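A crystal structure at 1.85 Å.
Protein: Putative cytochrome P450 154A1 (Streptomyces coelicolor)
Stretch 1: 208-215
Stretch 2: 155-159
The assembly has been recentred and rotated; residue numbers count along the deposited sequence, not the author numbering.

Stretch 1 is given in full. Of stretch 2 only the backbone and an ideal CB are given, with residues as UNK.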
ATOM      1  N   ASP A 208     -15.333  -7.610 -19.901  1.00 18.04           N
ATOM      2  CA  ASP A 208     -15.109  -6.173 -19.994  1.00 18.52           C
ATOM      3  C   ASP A 208     -14.401  -5.794 -18.698  1.00 18.66           C
ATOM      4  O   ASP A 208     -15.002  -5.222 -17.791  1.00 18.79           O
ATOM      5  CB  ASP A 208     -16.456  -5.451 -20.125  1.00 19.48           C
ATOM      6  CG  ASP A 208     -16.315  -3.948 -20.249  1.00 20.82           C
ATOM      7  OD1 ASP A 208     -15.204  -3.466 -20.554  1.00 19.80           O
ATOM      8  OD2 ASP A 208     -17.332  -3.245 -20.050  1.00 21.74           O
ATOM      9  N   ASP A 209     -13.117  -6.131 -18.627  1.00 17.67           N
ATOM     10  CA  ASP A 209     -12.303  -5.849 -17.450  1.00 18.20           C
ATOM     11  C   ASP A 209     -10.836  -5.646 -17.822  1.00 18.50           C
ATOM     12  O   ASP A 209     -10.425  -5.943 -18.945  1.00 17.05           O
ATOM     13  CB  ASP A 209     -12.444  -7.008 -16.465  1.00 19.70           C
ATOM     14  CG  ASP A 209     -12.266  -8.360 -17.134  1.00 18.06           C
ATOM     15  OD1 ASP A 209     -13.241  -9.141 -17.185  1.00 19.55           O
ATOM     16  OD2 ASP A 209     -11.150  -8.639 -17.614  1.00 18.98           O
ATOM     17  N   MET A 210     -10.043  -5.155 -16.872  1.00 18.39           N
ATOM     18  CA  MET A 210      -8.627  -4.910 -17.120  1.00 18.28           C
ATOM     19  C   MET A 210      -7.789  -6.154 -17.396  1.00 17.01           C
ATOM     20  O   MET A 210      -6.821  -6.081 -18.146  1.00 17.44           O
ATOM     21  CB  MET A 210      -8.003  -4.128 -15.957  1.00 20.81           C
ATOM     22  CG  MET A 210      -6.528  -3.768 -16.172  1.00 24.32           C
ATOM     23  SD  MET A 210      -6.226  -2.535 -17.476  1.00 33.40           S
ATOM     24  CE  MET A 210      -5.954  -3.514 -18.884  1.00 32.82           C
ATOM     25  N   THR A 211      -8.130  -7.289 -16.794  1.00 15.73           N
ATOM     26  CA  THR A 211      -7.341  -8.489 -17.051  1.00 15.68           C
ATOM     27  C   THR A 211      -7.477  -8.851 -18.532  1.00 16.07           C
ATOM     28  O   THR A 211      -6.492  -9.171 -19.197  1.00 16.01           O
ATOM     29  CB  THR A 211      -7.795  -9.685 -16.186  1.00 16.65           C
ATOM     30  OG1 THR A 211      -7.630  -9.366 -14.795  1.00 18.03           O
ATOM     31  CG2 THR A 211      -6.954 -10.921 -16.508  1.00 16.44           C
ATOM     32  N   SER A 212      -8.697  -8.778 -19.055  1.00 16.38           N
ATOM     33  CA  SER A 212      -8.924  -9.106 -20.460  1.00 16.17           C
ATOM     34  C   SER A 212      -8.204  -8.129 -21.391  1.00 16.95           C
ATOM     35  O   SER A 212      -7.644  -8.534 -22.408  1.00 16.70           O
ATOM     36  CB  SER A 212     -10.421  -9.121 -20.761  1.00 15.21           C
ATOM     37  OG  SER A 212     -11.071 -10.113 -19.982  1.00 15.32           O
ATOM     38  N   LEU A 213      -8.218  -6.844 -21.049  1.00 17.27           N
ATOM     39  CA  LEU A 213      -7.548  -5.849 -21.887  1.00 19.15           C
ATOM     40  C   LEU A 213      -6.043  -6.096 -21.930  1.00 18.53           C
ATOM     41  O   LEU A 213      -5.414  -5.963 -22.983  1.00 18.39           O
ATOM     42  CB  LEU A 213      -7.809  -4.431 -21.373  1.00 21.62           C
ATOM     43  CG  LEU A 213      -9.133  -3.758 -21.737  1.00 25.72           C
ATOM     44  CD1 LEU A 213      -9.208  -2.398 -21.047  1.00 25.06           C
ATOM     45  CD2 LEU A 213      -9.235  -3.597 -23.257  1.00 25.62           C
ATOM     46  N   LEU A 214      -5.467  -6.452 -20.782  1.00 16.76           N
ATOM     47  CA  LEU A 214      -4.033  -6.716 -20.706  1.00 16.60           C
ATOM     48  C   LEU A 214      -3.689  -7.953 -21.522  1.00 16.05           C
ATOM     49  O   LEU A 214      -2.687  -7.980 -22.231  1.00 17.22           O
ATOM     50  CB  LEU A 214      -3.599  -6.898 -19.247  1.00 15.48           C
ATOM     51  CG  LEU A 214      -3.682  -5.611 -18.414  1.00 18.76           C
ATOM     52  CD1 LEU A 214      -3.457  -5.910 -16.939  1.00 18.87           C
ATOM     53  CD2 LEU A 214      -2.649  -4.613 -18.926  1.00 18.93           C
ATOM     54  N   ILE A 215      -4.526  -8.980 -21.428  1.00 16.96           N
ATOM     55  CA  ILE A 215      -4.282 -10.203 -22.180  1.00 17.72           C
ATOM     56  C   ILE A 215      -4.316  -9.853 -23.668  1.00 17.70           C
ATOM     57  O   ILE A 215      -3.477 -10.306 -24.447  1.00 18.06           O
ATOM     58  CB  ILE A 215      -5.349 -11.277 -21.854  1.00 17.34           C
ATOM     59  CG1 ILE A 215      -5.132 -11.795 -20.427  1.00 18.68           C
ATOM     60  CG2 ILE A 215      -5.270 -12.422 -22.854  1.00 20.48           C
ATOM     61  CD1 ILE A 215      -6.204 -12.746 -19.933  1.00 15.76           C
ATOM     62  N   UNK A 155     -13.926  -6.903  -9.165  1.00 17.74           N
ATOM     63  CA  UNK A 155     -14.858  -6.349 -10.138  1.00 19.40           C
ATOM     64  C   UNK A 155     -14.106  -5.607 -11.238  1.00 19.28           C
ATOM     65  O   UNK A 155     -14.381  -5.783 -12.423  1.00 19.95           O
ATOM     66  CB  UNK A 155     -15.857  -5.414  -9.452  1.00 19.40           C
ATOM     67  N   UNK A 156     -13.135  -4.794 -10.839  1.00 18.42           N
ATOM     68  CA  UNK A 156     -12.342  -4.025 -11.785  1.00 18.55           C
ATOM     69  C   UNK A 156     -11.445  -4.896 -12.666  1.00 18.12           C
ATOM     70  O   UNK A 156     -11.386  -4.704 -13.882  1.00 16.88           O
ATOM     71  CB  UNK A 156     -11.485  -3.010 -11.027  1.00 18.55           C
ATOM     72  N   UNK A 157     -10.745  -5.847 -12.059  1.00 15.76           N
ATOM     73  CA  UNK A 157      -9.859  -6.725 -12.820  1.00 17.24           C
ATOM     74  C   UNK A 157     -10.596  -7.898 -13.464  1.00 17.28           C
ATOM     75  O   UNK A 157     -10.066  -8.551 -14.362  1.00 18.25           O
ATOM     76  CB  UNK A 157      -8.751  -7.256 -11.909  1.00 17.24           C
ATOM     77  N   UNK A 158     -11.811  -8.166 -13.000  1.00 18.75           N
ATOM     78  CA  UNK A 158     -12.586  -9.263 -13.553  1.00 20.02           C
ATOM     79  C   UNK A 158     -12.127 -10.625 -13.067  1.00 20.91           C
ATOM     80  O   UNK A 158     -12.020 -11.574 -13.852  1.00 21.32           O
ATOM     81  CB  UNK A 158     -12.523  -9.220 -15.081  1.00 20.02           C
ATOM     82  N   UNK A 159     -11.852 -10.725 -11.772  1.00 19.77           N
ATOM     83  CA  UNK A 159     -11.403 -11.981 -11.185  1.00 18.85           C
ATOM     84  C   UNK A 159     -12.614 -12.861 -10.882  1.00 19.93           C
ATOM     85  O   UNK A 159     -13.492 -12.479 -10.107  1.00 19.61           O
ATOM     86  CB  UNK A 159     -10.584 -11.729  -9.917  1.00 18.85           C
TER

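Stretch 2 carries the last residues of a helix and the chain just beyond it, packed against the start of another helix, and its backbone carbonyls do much of the work. At position 155 the CA-to-CB bond points away from stretch 1, and nothing of that stretch lies within 5.5 Å of the ideal CB. Almost any side chain compatible with a helix would suit. The deposited residue is His155, whose side chain makes no contact with stretch 1; a water donates to His155 O at 3.2 Å, and the same water donates weakly to Asp208 O at 3.3 Å.

Position 156 also points away at CA-to-CB, again with no atom of stretch 1 near the ideal CB. Its carbonyl is more informative: Met210 N donates to the O of 156 over 3.3 Å, nearly straight but long and weak. This bond is independent of the side chain, so many residues are possible, although a long apolar one could reach the CB of Met210. The residue is Leu156; the end of its side chain comes nearer, with Leu156 CD2 4.1 Å from Met210 CB.

Position 157 is close to stretch 1 through both its carbonyl and its CB. The O of 157 accepts from Thr211 OG1 at 2.6 Å and, weakly, from Thr211 N at 3.4 Å, so the carbonyl meets the first turn of the other helix. The ideal CB of 157, though directed away overall, lies 3.7 Å from Thr211 OG1 and 5.2 Å from Met210 CB. Beyond it, the aliphatic parts of Met210 and Leu214 offer an apolar surface, suited to a flexible, fairly long hydrophobic side chain such as methionine or leucine. The residue is Met157, all three chi angles m, which brings Met157 SD to 3.6 Å from Met210 CB and Met157 CE to 4.4 Å from Leu214 CD1.

At position 158 the chain leaves the helix with phi 77° and psi 43°, a conformation that by itself favours glycine, with asparagine a common alternative. Stretch 1 settles the matter: an ideal CB at 158 would point toward it and sit 2.2 Å from Asp209 OD1, a clash. That carboxylate is held in place, since Asp209 OD2 caps the helix by accepting from Ser212 N at 2.8 Å. Only a residue without CB fits this arrangement, and the residue is Gly158, whose CA approaches Asp209 CB to 3.7 Å.

Position 159 turns away, in an extended conformation, with nothing of stretch 1 within 5.5 Å of its ideal CB. The visible atoms favour no particular type, though beta-branched residues tolerate such backbone angles well. It is Val159, with chi1 t and no contact with stretch 1.

Stretch 2, residues 155-159: HLMGV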
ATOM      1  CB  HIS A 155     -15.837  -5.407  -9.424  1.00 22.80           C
ATOM      2  CG  HIS A 155     -16.672  -4.579 -10.349  1.00 26.24           C
ATOM      3  ND1 HIS A 155     -16.273  -3.342 -10.805  1.00 29.90           N
ATOM      4  CD2 HIS A 155     -17.885  -4.810 -10.902  1.00 27.87           C
ATOM      5  CE1 HIS A 155     -17.206  -2.845 -11.598  1.00 29.88           C
ATOM      6  NE2 HIS A 155     -18.194  -3.717 -11.673  1.00 29.95           N
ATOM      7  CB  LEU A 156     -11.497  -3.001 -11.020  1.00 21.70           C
ATOM      8  CG  LEU A 156     -10.709  -1.943 -11.795  1.00 24.34           C
ATOM      9  CD1 LEU A 156     -10.338  -0.812 -10.844  1.00 26.93           C
ATOM     10  CD2 LEU A 156      -9.466  -2.557 -12.417  1.00 26.00           C
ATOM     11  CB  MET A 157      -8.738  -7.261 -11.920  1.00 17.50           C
ATOM     12  CG  MET A 157      -7.792  -6.195 -11.369  1.00 16.91           C
ATOM     13  SD  MET A 157      -6.942  -5.231 -12.646  1.00 20.15           S
ATOM     14  CE  MET A 157      -5.752  -6.436 -13.266  1.00 16.10           C
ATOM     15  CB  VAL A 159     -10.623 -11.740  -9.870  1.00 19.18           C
ATOM     16  CG1 VAL A 159     -10.129 -13.070  -9.303  1.00 17.65           C
ATOM     17  CG2 VAL A 159      -9.456 -10.807 -10.126  1.00 17.39           C
TER
HETATM   18  O   HOH W   1     -15.355  -3.803 -14.799  1.00 43.60           O
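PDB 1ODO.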